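Local coordinates for peroxisomal membrane protein LPX1 (Saccharomyces cerevisiae, PDB 2Y6U) that hydrolyses ester bonds in lipids as a peroxisomal alpha/beta hydrolase with acyl esterase, triacylglycerol lipase and phospholipase A activity, at residues G82-D87 / E343-S348; H97-V102 / I236-T241; R103-L108 / P252-M257; N312-V317 / N338-E343. All coordinates share one frame; numbering follows the deposited sequence.

Contact 1 of 4, residues G82-D87 / E343-S348; sequences GNYAID and EFVLTS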
# COMPACT_ATOMS: atom_id res chain seq x y z
N GLY A 82 16.42 29.02 -8.55
CA GLY A 82 15.62 27.98 -7.86
C GLY A 82 16.21 26.57 -7.99
O GLY A 82 15.74 25.63 -7.34
N ASN A 83 17.21 26.44 -8.88
CA ASN A 83 18.06 25.26 -9.02
C ASN A 83 17.33 23.90 -8.98
O ASN A 83 17.58 23.03 -8.14
CB ASN A 83 19.20 25.29 -8.02
CG ASN A 83 20.45 24.77 -8.61
OD1 ASN A 83 20.41 24.10 -9.65
ND2 ASN A 83 21.59 25.11 -7.99
N TYR A 84 16.41 23.77 -9.92
CA TYR A 84 15.66 22.54 -10.11
C TYR A 84 15.57 22.29 -11.63
O TYR A 84 15.81 23.21 -12.44
CB TYR A 84 14.27 22.67 -9.47
CG TYR A 84 13.32 23.76 -10.04
CD1 TYR A 84 12.58 23.53 -11.19
CD2 TYR A 84 13.14 24.98 -9.39
CE1 TYR A 84 11.70 24.49 -11.70
CE2 TYR A 84 12.26 25.94 -9.90
CZ TYR A 84 11.53 25.68 -11.05
OH TYR A 84 10.65 26.64 -11.57
N ALA A 85 15.24 21.07 -11.97
CA ALA A 85 14.92 20.65 -13.32
C ALA A 85 14.16 19.34 -13.28
O ALA A 85 14.39 18.49 -12.42
CB ALA A 85 16.26 20.47 -14.20
N ILE A 86 13.26 19.18 -14.23
CA ILE A 86 12.56 17.94 -14.43
C ILE A 86 13.52 16.83 -14.80
O ILE A 86 14.35 16.96 -15.74
CB ILE A 86 11.46 18.00 -15.52
CG1 ILE A 86 10.34 18.93 -15.07
CG2 ILE A 86 10.82 16.60 -15.75
CD1 ILE A 86 9.38 19.22 -16.24
N ASP A 87 13.49 15.76 -14.03
CA ASP A 87 14.35 14.65 -14.35
C ASP A 87 13.57 13.57 -15.05
O ASP A 87 14.02 13.08 -16.05
CB ASP A 87 15.03 14.16 -13.09
CG ASP A 87 16.21 13.25 -13.36
OD1 ASP A 87 17.18 13.69 -14.05
OD2 ASP A 87 16.12 12.08 -12.90
N GLU A 343 6.51 27.61 -7.31
CA GLU A 343 6.40 28.19 -5.97
C GLU A 343 6.76 27.11 -4.92
O GLU A 343 7.39 27.38 -3.92
CB GLU A 343 4.97 28.70 -5.71
CG GLU A 343 4.56 29.92 -6.53
CD GLU A 343 5.42 31.19 -6.28
OE1 GLU A 343 5.86 31.44 -5.13
OE2 GLU A 343 5.64 31.94 -7.23
N PHE A 344 6.31 25.88 -5.16
CA PHE A 344 6.54 24.80 -4.18
C PHE A 344 8.04 24.54 -3.98
O PHE A 344 8.54 24.54 -2.83
CB PHE A 344 5.76 23.52 -4.59
CG PHE A 344 5.94 22.37 -3.65
CD1 PHE A 344 5.17 22.27 -2.53
CD2 PHE A 344 6.97 21.45 -3.82
CE1 PHE A 344 5.39 21.31 -1.54
CE2 PHE A 344 7.18 20.41 -2.86
CZ PHE A 344 6.41 20.38 -1.69
N VAL A 345 8.78 24.39 -5.09
CA VAL A 345 10.24 24.22 -5.02
C VAL A 345 10.95 25.38 -4.28
O VAL A 345 11.79 25.17 -3.40
CB VAL A 345 10.87 24.07 -6.40
CG1 VAL A 345 12.40 23.89 -6.27
CG2 VAL A 345 10.22 22.96 -7.19
N LEU A 346 10.57 26.60 -4.59
CA LEU A 346 11.19 27.76 -4.00
C LEU A 346 11.12 27.77 -2.48
O LEU A 346 12.06 28.25 -1.84
CB LEU A 346 10.59 29.06 -4.56
CG LEU A 346 11.32 29.67 -5.77
CD1 LEU A 346 10.79 31.07 -6.01
CD2 LEU A 346 12.84 29.73 -5.57
N THR A 347 10.04 27.26 -1.91
CA THR A 347 9.89 27.25 -0.47
C THR A 347 10.24 25.90 0.16
O THR A 347 10.11 25.72 1.38
CB THR A 347 8.43 27.66 -0.09
OG1 THR A 347 7.51 26.73 -0.61
CG2 THR A 347 8.07 29.07 -0.66
N SER A 348 10.71 24.94 -0.64
CA SER A 348 10.91 23.60 -0.13
C SER A 348 12.22 23.52 0.67
O SER A 348 13.22 24.02 0.20
CB SER A 348 10.90 22.57 -1.25
OG SER A 348 10.78 21.29 -0.66

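Contact 2 of 4, residues H97-V102 / I236-T241; sequences HGDSAV and IDFERT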
# COMPACT_ATOMS: atom_id res chain seq x y z
N HIS A 97 -7.20 0.71 -19.62
CA HIS A 97 -7.09 1.84 -20.54
C HIS A 97 -5.86 1.70 -21.49
O HIS A 97 -4.87 1.12 -21.12
CB HIS A 97 -6.96 3.16 -19.77
CG HIS A 97 -8.22 3.57 -19.04
ND1 HIS A 97 -8.64 2.93 -17.88
CD2 HIS A 97 -9.07 4.61 -19.25
CE1 HIS A 97 -9.79 3.48 -17.50
NE2 HIS A 97 -10.03 4.55 -18.25
N GLY A 98 -5.93 2.33 -22.66
CA GLY A 98 -4.71 2.58 -23.47
C GLY A 98 -3.98 1.29 -23.76
O GLY A 98 -4.58 0.27 -24.11
N ASP A 99 -2.65 1.35 -23.65
CA ASP A 99 -1.79 0.24 -24.07
C ASP A 99 -1.88 -0.84 -23.04
O ASP A 99 -1.64 -2.03 -23.37
CB ASP A 99 -0.35 0.73 -24.29
CG ASP A 99 -0.21 1.58 -25.57
OD1 ASP A 99 -0.91 1.34 -26.57
OD2 ASP A 99 0.63 2.49 -25.55
N SER A 100 -2.26 -0.49 -21.80
CA SER A 100 -2.39 -1.50 -20.79
C SER A 100 -3.58 -2.39 -21.11
O SER A 100 -3.45 -3.61 -21.06
CB SER A 100 -2.60 -0.89 -19.42
OG SER A 100 -1.39 -0.21 -19.03
N ALA A 101 -4.66 -1.77 -21.60
CA ALA A 101 -5.84 -2.54 -22.00
C ALA A 101 -5.54 -3.50 -23.11
O ALA A 101 -6.03 -4.62 -23.14
CB ALA A 101 -7.03 -1.60 -22.45
N VAL A 102 -4.74 -3.05 -24.08
CA VAL A 102 -4.34 -3.92 -25.16
C VAL A 102 -3.56 -5.13 -24.59
O VAL A 102 -3.83 -6.27 -24.98
CB VAL A 102 -3.54 -3.11 -26.25
CG1 VAL A 102 -2.94 -4.02 -27.40
CG2 VAL A 102 -4.47 -1.93 -26.86
N ILE A 236 -6.89 10.50 -31.35
CA ILE A 236 -7.33 9.76 -32.52
C ILE A 236 -6.30 8.76 -32.98
O ILE A 236 -6.60 7.58 -33.23
CB ILE A 236 -7.76 10.74 -33.66
CG1 ILE A 236 -9.08 11.44 -33.28
CG2 ILE A 236 -7.84 9.99 -35.03
CD1 ILE A 236 -9.40 12.82 -34.09
N ASP A 237 -5.05 9.20 -33.05
CA ASP A 237 -3.96 8.37 -33.52
C ASP A 237 -3.59 7.27 -32.52
O ASP A 237 -3.17 6.15 -32.92
CB ASP A 237 -2.73 9.23 -33.86
CG ASP A 237 -2.94 10.10 -35.14
OD1 ASP A 237 -3.71 9.67 -36.00
OD2 ASP A 237 -2.37 11.22 -35.25
N PHE A 238 -3.71 7.57 -31.23
CA PHE A 238 -3.27 6.61 -30.17
C PHE A 238 -4.30 5.47 -30.01
O PHE A 238 -3.95 4.31 -29.81
CB PHE A 238 -3.09 7.33 -28.88
CG PHE A 238 -2.85 6.42 -27.70
CD1 PHE A 238 -1.58 5.99 -27.39
CD2 PHE A 238 -3.90 6.05 -26.88
CE1 PHE A 238 -1.37 5.16 -26.31
CE2 PHE A 238 -3.71 5.24 -25.83
CZ PHE A 238 -2.45 4.79 -25.52
N GLU A 239 -5.58 5.82 -30.12
CA GLU A 239 -6.67 4.87 -29.91
C GLU A 239 -6.86 3.93 -31.09
O GLU A 239 -7.46 2.89 -30.93
CB GLU A 239 -8.00 5.61 -29.60
CG GLU A 239 -8.11 6.32 -28.23
CD GLU A 239 -8.11 5.30 -27.03
OE1 GLU A 239 -8.46 4.10 -27.30
OE2 GLU A 239 -7.87 5.72 -25.84
N ARG A 240 -6.41 4.32 -32.29
CA ARG A 240 -6.77 3.55 -33.47
C ARG A 240 -6.09 2.18 -33.45
O ARG A 240 -4.88 2.12 -33.32
CB ARG A 240 -6.35 4.33 -34.73
CG ARG A 240 -6.61 3.66 -36.03
CD ARG A 240 -5.94 4.45 -37.17
NE ARG A 240 -6.62 5.70 -37.50
CZ ARG A 240 -6.15 6.94 -37.27
NH1 ARG A 240 -4.98 7.16 -36.70
NH2 ARG A 240 -6.88 8.00 -37.66
N THR A 241 -6.88 1.10 -33.51
CA THR A 241 -6.38 -0.25 -33.77
C THR A 241 -7.19 -0.91 -34.93
O THR A 241 -8.41 -0.67 -35.10
CB THR A 241 -6.33 -1.18 -32.51
OG1 THR A 241 -7.56 -1.92 -32.37
CG2 THR A 241 -5.98 -0.41 -31.22
O HOH W 1 -7.66 4.29 -23.55

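Contact 3 of 4, residues R103-L108 / P252-M257; sequences RNRGRL and PVRTKM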
# COMPACT_ATOMS: atom_id res chain seq x y z
N ARG A 103 -2.60 -4.88 -23.71
CA ARG A 103 -1.81 -6.02 -23.14
C ARG A 103 -2.73 -7.01 -22.40
O ARG A 103 -2.46 -8.20 -22.42
CB ARG A 103 -0.82 -5.58 -22.08
CG ARG A 103 0.51 -4.99 -22.49
CD ARG A 103 1.49 -5.88 -23.09
NE ARG A 103 2.24 -6.81 -22.24
CZ ARG A 103 3.43 -7.32 -22.62
NH1 ARG A 103 4.00 -6.90 -23.71
NH2 ARG A 103 4.10 -8.20 -21.88
N ASN A 104 -3.76 -6.45 -21.73
CA ASN A 104 -4.65 -7.16 -20.84
C ASN A 104 -5.92 -7.70 -21.57
O ASN A 104 -6.81 -8.29 -20.92
CB ASN A 104 -5.06 -6.26 -19.70
CG ASN A 104 -3.90 -6.00 -18.76
OD1 ASN A 104 -3.11 -6.90 -18.55
ND2 ASN A 104 -3.85 -4.82 -18.17
N ARG A 105 -5.92 -7.65 -22.90
CA ARG A 105 -7.06 -8.19 -23.65
C ARG A 105 -7.41 -9.59 -23.23
O ARG A 105 -6.58 -10.51 -23.25
CB ARG A 105 -6.84 -8.12 -25.18
CG ARG A 105 -6.78 -6.64 -25.63
CD ARG A 105 -8.17 -5.97 -25.89
NE ARG A 105 -8.23 -5.05 -27.07
CZ ARG A 105 -8.37 -3.70 -27.01
NH1 ARG A 105 -8.41 -3.05 -25.83
NH2 ARG A 105 -8.43 -3.00 -28.16
N GLY A 106 -8.68 -9.79 -22.88
CA GLY A 106 -9.19 -11.10 -22.45
C GLY A 106 -9.02 -11.40 -20.94
O GLY A 106 -9.55 -12.38 -20.50
N ARG A 107 -8.20 -10.63 -20.23
CA ARG A 107 -7.95 -10.83 -18.81
C ARG A 107 -8.79 -10.01 -17.87
O ARG A 107 -8.88 -10.36 -16.69
CB ARG A 107 -6.53 -10.44 -18.43
CG ARG A 107 -5.45 -11.19 -19.18
CD ARG A 107 -4.06 -10.58 -18.79
NE ARG A 107 -3.02 -11.23 -19.62
CZ ARG A 107 -1.85 -10.65 -19.90
NH1 ARG A 107 -1.57 -9.43 -19.41
NH2 ARG A 107 -0.99 -11.27 -20.69
N LEU A 108 -9.36 -8.91 -18.38
CA LEU A 108 -10.07 -7.96 -17.51
C LEU A 108 -11.47 -8.48 -17.10
O LEU A 108 -12.14 -9.11 -17.84
CB LEU A 108 -10.20 -6.63 -18.21
CG LEU A 108 -8.91 -5.85 -18.53
CD1 LEU A 108 -9.26 -4.68 -19.52
CD2 LEU A 108 -8.15 -5.47 -17.23
N PRO A 252 -12.50 -2.35 -40.70
CA PRO A 252 -12.96 -1.83 -39.38
C PRO A 252 -11.89 -1.35 -38.43
O PRO A 252 -10.75 -1.81 -38.46
CB PRO A 252 -13.65 -3.05 -38.73
CG PRO A 252 -14.03 -3.92 -39.81
CD PRO A 252 -13.12 -3.65 -41.00
N VAL A 253 -12.31 -0.47 -37.51
CA VAL A 253 -11.44 0.16 -36.54
C VAL A 253 -12.03 -0.03 -35.13
O VAL A 253 -13.23 0.12 -34.95
CB VAL A 253 -11.33 1.67 -36.79
CG1 VAL A 253 -10.55 2.36 -35.65
CG2 VAL A 253 -10.76 1.94 -38.15
N ARG A 254 -11.18 -0.41 -34.18
CA ARG A 254 -11.57 -0.66 -32.78
C ARG A 254 -10.67 0.28 -31.99
O ARG A 254 -9.54 0.53 -32.43
CB ARG A 254 -11.29 -2.13 -32.43
CG ARG A 254 -11.57 -2.57 -30.99
CD ARG A 254 -11.51 -4.14 -30.79
NE ARG A 254 -11.60 -4.52 -29.36
CZ ARG A 254 -11.69 -5.77 -28.89
NH1 ARG A 254 -11.69 -6.82 -29.72
NH2 ARG A 254 -11.77 -5.99 -27.57
N THR A 255 -11.15 0.83 -30.87
CA THR A 255 -10.29 1.65 -30.02
C THR A 255 -9.59 0.80 -28.94
O THR A 255 -10.07 -0.27 -28.56
CB THR A 255 -11.13 2.80 -29.33
OG1 THR A 255 -12.25 2.22 -28.66
CG2 THR A 255 -11.68 3.81 -30.40
N LYS A 256 -8.47 1.29 -28.43
CA LYS A 256 -7.81 0.65 -27.34
C LYS A 256 -8.77 0.65 -26.13
O LYS A 256 -8.88 -0.37 -25.41
CB LYS A 256 -6.47 1.38 -27.00
CG LYS A 256 -5.49 1.29 -28.17
CD LYS A 256 -4.16 1.82 -27.79
CE LYS A 256 -3.16 1.61 -28.95
NZ LYS A 256 -2.00 2.58 -28.62
N MET A 257 -9.37 1.80 -25.86
CA MET A 257 -10.42 1.89 -24.86
C MET A 257 -11.67 1.07 -25.23
O MET A 257 -12.37 1.38 -26.23
CB MET A 257 -10.83 3.32 -24.64
CG MET A 257 -11.67 3.55 -23.38
SD MET A 257 -10.58 3.33 -21.89
CE MET A 257 -11.70 2.44 -20.75

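Contact 4 of 4, residues N312-V317 / N338-E343; sequences NYHLDV and NHHIHE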
# COMPACT_ATOMS: atom_id res chain seq x y z
N ASN A 312 -3.80 21.49 3.64
CA ASN A 312 -2.97 22.39 2.88
C ASN A 312 -3.49 22.43 1.48
O ASN A 312 -3.10 21.65 0.62
CB ASN A 312 -1.48 21.94 2.93
CG ASN A 312 -0.50 22.99 2.39
OD1 ASN A 312 -0.93 24.06 1.89
ND2 ASN A 312 0.81 22.71 2.48
N TYR A 313 -4.42 23.35 1.23
CA TYR A 313 -5.28 23.28 0.05
C TYR A 313 -5.30 24.60 -0.70
O TYR A 313 -5.31 25.71 -0.04
CB TYR A 313 -6.68 23.01 0.55
CG TYR A 313 -7.79 23.00 -0.50
CD1 TYR A 313 -8.09 21.89 -1.20
CD2 TYR A 313 -8.50 24.20 -0.81
CE1 TYR A 313 -9.04 21.86 -2.13
CE2 TYR A 313 -9.46 24.18 -1.69
CZ TYR A 313 -9.78 23.03 -2.38
OH TYR A 313 -10.80 23.04 -3.28
N HIS A 314 -5.28 24.54 -2.04
CA HIS A 314 -5.39 25.71 -2.87
C HIS A 314 -6.29 25.40 -4.04
O HIS A 314 -6.03 24.42 -4.75
CB HIS A 314 -4.03 26.12 -3.41
CG HIS A 314 -4.10 27.26 -4.41
ND1 HIS A 314 -3.86 28.58 -4.08
CD2 HIS A 314 -4.45 27.27 -5.72
CE1 HIS A 314 -3.97 29.33 -5.16
NE2 HIS A 314 -4.38 28.58 -6.16
N LEU A 315 -7.31 26.21 -4.29
CA LEU A 315 -8.19 26.04 -5.43
C LEU A 315 -7.76 27.01 -6.55
O LEU A 315 -7.50 28.22 -6.29
CB LEU A 315 -9.68 26.36 -5.07
CG LEU A 315 -10.70 26.13 -6.23
CD1 LEU A 315 -10.96 24.59 -6.47
CD2 LEU A 315 -11.93 27.01 -5.97
N ASP A 316 -7.72 26.51 -7.81
CA ASP A 316 -7.62 27.39 -8.99
C ASP A 316 -8.80 27.11 -9.89
O ASP A 316 -9.11 25.96 -10.15
CB ASP A 316 -6.46 27.07 -9.90
CG ASP A 316 -5.23 27.61 -9.44
OD1 ASP A 316 -5.16 28.86 -9.16
OD2 ASP A 316 -4.36 26.75 -9.22
N VAL A 317 -9.47 28.13 -10.32
CA VAL A 317 -10.68 27.97 -11.15
C VAL A 317 -10.26 28.43 -12.56
O VAL A 317 -9.75 29.54 -12.73
CB VAL A 317 -11.83 28.80 -10.59
CG1 VAL A 317 -13.05 28.82 -11.50
CG2 VAL A 317 -12.29 28.28 -9.18
N ASN A 338 2.71 24.79 -13.78
CA ASN A 338 4.07 25.35 -13.71
C ASN A 338 4.21 26.34 -12.55
O ASN A 338 5.24 26.38 -11.86
CB ASN A 338 4.44 26.02 -15.02
CG ASN A 338 4.66 25.01 -16.15
OD1 ASN A 338 4.77 23.78 -15.87
ND2 ASN A 338 4.67 25.48 -17.38
N HIS A 339 3.20 27.19 -12.39
CA HIS A 339 3.20 28.15 -11.32
C HIS A 339 3.35 27.44 -9.99
O HIS A 339 4.22 27.78 -9.15
CB HIS A 339 1.86 28.98 -11.34
CG HIS A 339 1.67 29.80 -10.12
ND1 HIS A 339 2.39 30.96 -9.90
CD2 HIS A 339 0.89 29.63 -9.02
CE1 HIS A 339 2.02 31.49 -8.75
NE2 HIS A 339 1.14 30.69 -8.18
N HIS A 340 2.51 26.43 -9.77
CA HIS A 340 2.50 25.80 -8.46
C HIS A 340 3.74 25.00 -8.20
O HIS A 340 4.25 24.97 -7.09
CB HIS A 340 1.25 24.97 -8.22
CG HIS A 340 0.04 25.80 -8.07
ND1 HIS A 340 -0.13 26.70 -7.04
CD2 HIS A 340 -1.02 25.95 -8.90
CE1 HIS A 340 -1.28 27.35 -7.23
NE2 HIS A 340 -1.85 26.88 -8.33
N ILE A 341 4.27 24.35 -9.20
CA ILE A 341 5.53 23.62 -8.99
C ILE A 341 6.67 24.56 -8.68
O ILE A 341 7.52 24.34 -7.77
CB ILE A 341 5.88 22.78 -10.28
CG1 ILE A 341 4.87 21.59 -10.43
CG2 ILE A 341 7.32 22.28 -10.23
CD1 ILE A 341 5.13 20.77 -11.76
N HIS A 342 6.74 25.66 -9.44
CA HIS A 342 7.77 26.65 -9.17
C HIS A 342 7.69 27.20 -7.74
O HIS A 342 8.69 27.23 -7.02
CB HIS A 342 7.65 27.83 -10.16
CG HIS A 342 8.66 28.90 -9.96
ND1 HIS A 342 9.97 28.78 -10.39
CD2 HIS A 342 8.56 30.13 -9.40
CE1 HIS A 342 10.62 29.90 -10.11
NE2 HIS A 342 9.80 30.73 -9.50
N GLU A 343 6.51 27.61 -7.31
CA GLU A 343 6.40 28.19 -5.97
C GLU A 343 6.76 27.11 -4.92
O GLU A 343 7.39 27.38 -3.92
CB GLU A 343 4.97 28.70 -5.71
CG GLU A 343 4.56 29.92 -6.53
CD GLU A 343 5.42 31.19 -6.28
OE1 GLU A 343 5.86 31.44 -5.13
OE2 GLU A 343 5.64 31.94 -7.23

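Contact 1 of 4, residues G82-D87 / E343-S348
Gly82, in the turn that leads into strand 84-92, comes closest to the helix at Leu346, where the two CA atoms lie 5.9 Å apart near the C-terminal end of helix 330-347. With only hydrogen at that point of the turn, Gly82 offers bare backbone to the helix: Leu346 CD2 sits 4.0 Å from Gly82 CA, and Val345 CG1 comes within 3.9 Å of Gly82 O. The closest approach is apolar, between Val345 CG1 and Tyr84 CD2 at 3.4 Å. The two branches of Val345 divide the work, CG1 pressing on the CG–CD2 side of the phenol ring while CG2 stands over one face, displaced toward its rim. Tyr84 is turned with CG between its backbone N and carbonyl carbon (chi1 63°), which swings the ring toward the helix. A helix packed on the face of the sheet where strand 84-92 begins is the sheet-and-helix layering of the alpha/beta hydrolase fold, and at this beginning Asn83 and Tyr84 both face Asp79 as a G1 beta bulge. Leu53 of the neighbouring strand 51-58 touches both Tyr84 and Val345, extending the apolar patch into the sheet. The phenol has a polar end as well: Tyr84 OH is hydrogen-bonded to His342 ND1, one turn back along the helix from Leu346. With an alanine in place of Tyr84, a gap would probably open beside Val345 CG1, and His342 ND1 would lose its hydroxyl partner.

Contact 2 of 4, residues H97-V102 / I236-T241
Phe238 reaches from the end of helix 229-239 to the start of helix 98-103, pushing the far side of its ring against Gly98 and Asp99. In the alpha/beta hydrolase fold this joins the loop-and-helix region after strand 84-92 to the insertion between strands 164-168 and 286-292, the place where relatives carry their cap. From CB the chain turns so that CG lies anti to the backbone N (chi1 171°), and this sends the ring outward from its helix. CE2 meets Gly98 CA at 3.7 Å, an approach at the ring edge, near its plane. At the para position CZ is shared, with Gly98 CA and Asp99 OD2 both close to it. CE1 goes to the carboxylate, 3.4 Å from Asp99 OD2, with ring and carboxylate planes inclined by 53°. Gly98 has a positive phi (57°), a conformation that suits glycine, and a CB here would crowd Phe238 CZ. The carboxylate is held mainly by lysines: Asp99 OD1 forms a salt bridge with Lys256, and OD2 another with Lys65, while Lys256 also makes a cation-pi contact with Phe238. Replacing Asp99 by an alanine would probably leave both ammonium groups without their counter-charge and the CE1 side of the ring less closely packed. The next residue, Glu239, holds Met257 N through OE1 and reaches across the same interface through OE2 and a water. That single water accepts from Gly98 N at 2.8 Å and donates to Glu239 OE2 at 2.7 Å.

Contact 3 of 4, residues R103-L108 / P252-M257
Arg105 NH1 donates to Lys256 O at 2.8 Å in a nearly straight bond, the N-H...O angle being 166° and the oxygen lying close to the guanidinium plane. The neighbouring nitrogen takes the preceding carbonyl: NH2 binds Thr255 O at 3.2 Å, a longer and more bent bond in which the donor stands above the carbonyl plane. One guanidinium edge thus spans two successive backbone oxygens, those of Thr255 and Lys256. The arm of Arg105 gets there by bending at chi2 and chi3. Arg254 adds a second layer. Its chain is extended from CG to NE and slides past Arg105 in the opposite direction, so that the two guanidinium groups lie nearly parallel, planes 9° apart, with NH2 of Arg254 over one face of the Arg105 group. Arg105 NE and Arg254 NH2, both on cationic groups, are 3.7 Å apart. Strand 253-255 is the middle one of a small three-stranded antiparallel sheet in the insertion between strands 164-168 and 286-292, whereas Arg105 belongs to the loop after helix 98-103. In that loop Gly106 O accepts a hydrogen bond from Arg363 of the second subunit. Glu258 makes a long, weak ion pair with Arg105 NH1. Neutral carbonyls at the edge therefore carry most of the grip on Arg105; the two bonds probably hold its plane, against which Arg254 lies nearly parallel, and the repulsion between the two cations is probably softened by those carbonyl dipoles and by solvent around the exposed Arg254.

Contact 4 of 4, residues N312-V317 / N338-E343
His314 offers one ring face to the edge of His340, whose CE1 hangs 3.4 Å above the His314 plane toward the rim. It is a T-shaped pair, with centroids 4.7 Å apart and planes at 61°. His340 in turn has His339 CD2 over one of its own faces, while the carboxylate of Asp316 lies at its edge and also at the edge of His314. That carboxylate joins the two imidazoles. His340 NE2 donates to the syn lone pair of Asp316 OD2, 2.7 Å away, although the oxygen is tilted somewhat from the ring plane. Strand 313-318 is the outermost strand at this end of the central alpha/beta hydrolase sheet, and helix 330-347 packs across it; His314 and Asp316, two residues apart on the strand, both point toward the helix, and His340 meets the face of one and the carboxylate of the other. A chi1 of 174° places the His314 ring where NE2 donates to Asp316 OD1 at 3.1 Å, entering from above the carboxylate plane. Asp316 OD1 also forms a salt bridge with Arg336 of the same helix, which would be expected to favour the ionised carboxylate at this buried position, while Ile288 of strand 286-292 touches both Asp316 and His340.

How the contacts relate
The four contacts form two clusters on opposite sides of the chain's centre. Contacts 1 and 4, with centres 13 Å apart, share Glu343 and place successive parts of helix 330-347 against the central sheet, contact 4 at its outermost strand and contact 1 at the start of strand 84-92. Contacts 2 and 3 lie closer still, 8 Å between centres, and interlock along the chain, since 103-108 falls between the segments of contact 2; they tie the region after strand 84-92 to the insertion carrying strands 240-241 and 253-255. Between clusters the centres are 31 to 40 Å apart. Contact 1 spans the longest sequence separation, with the others falling between its segments, so it joins helix 330-347 to an early strand.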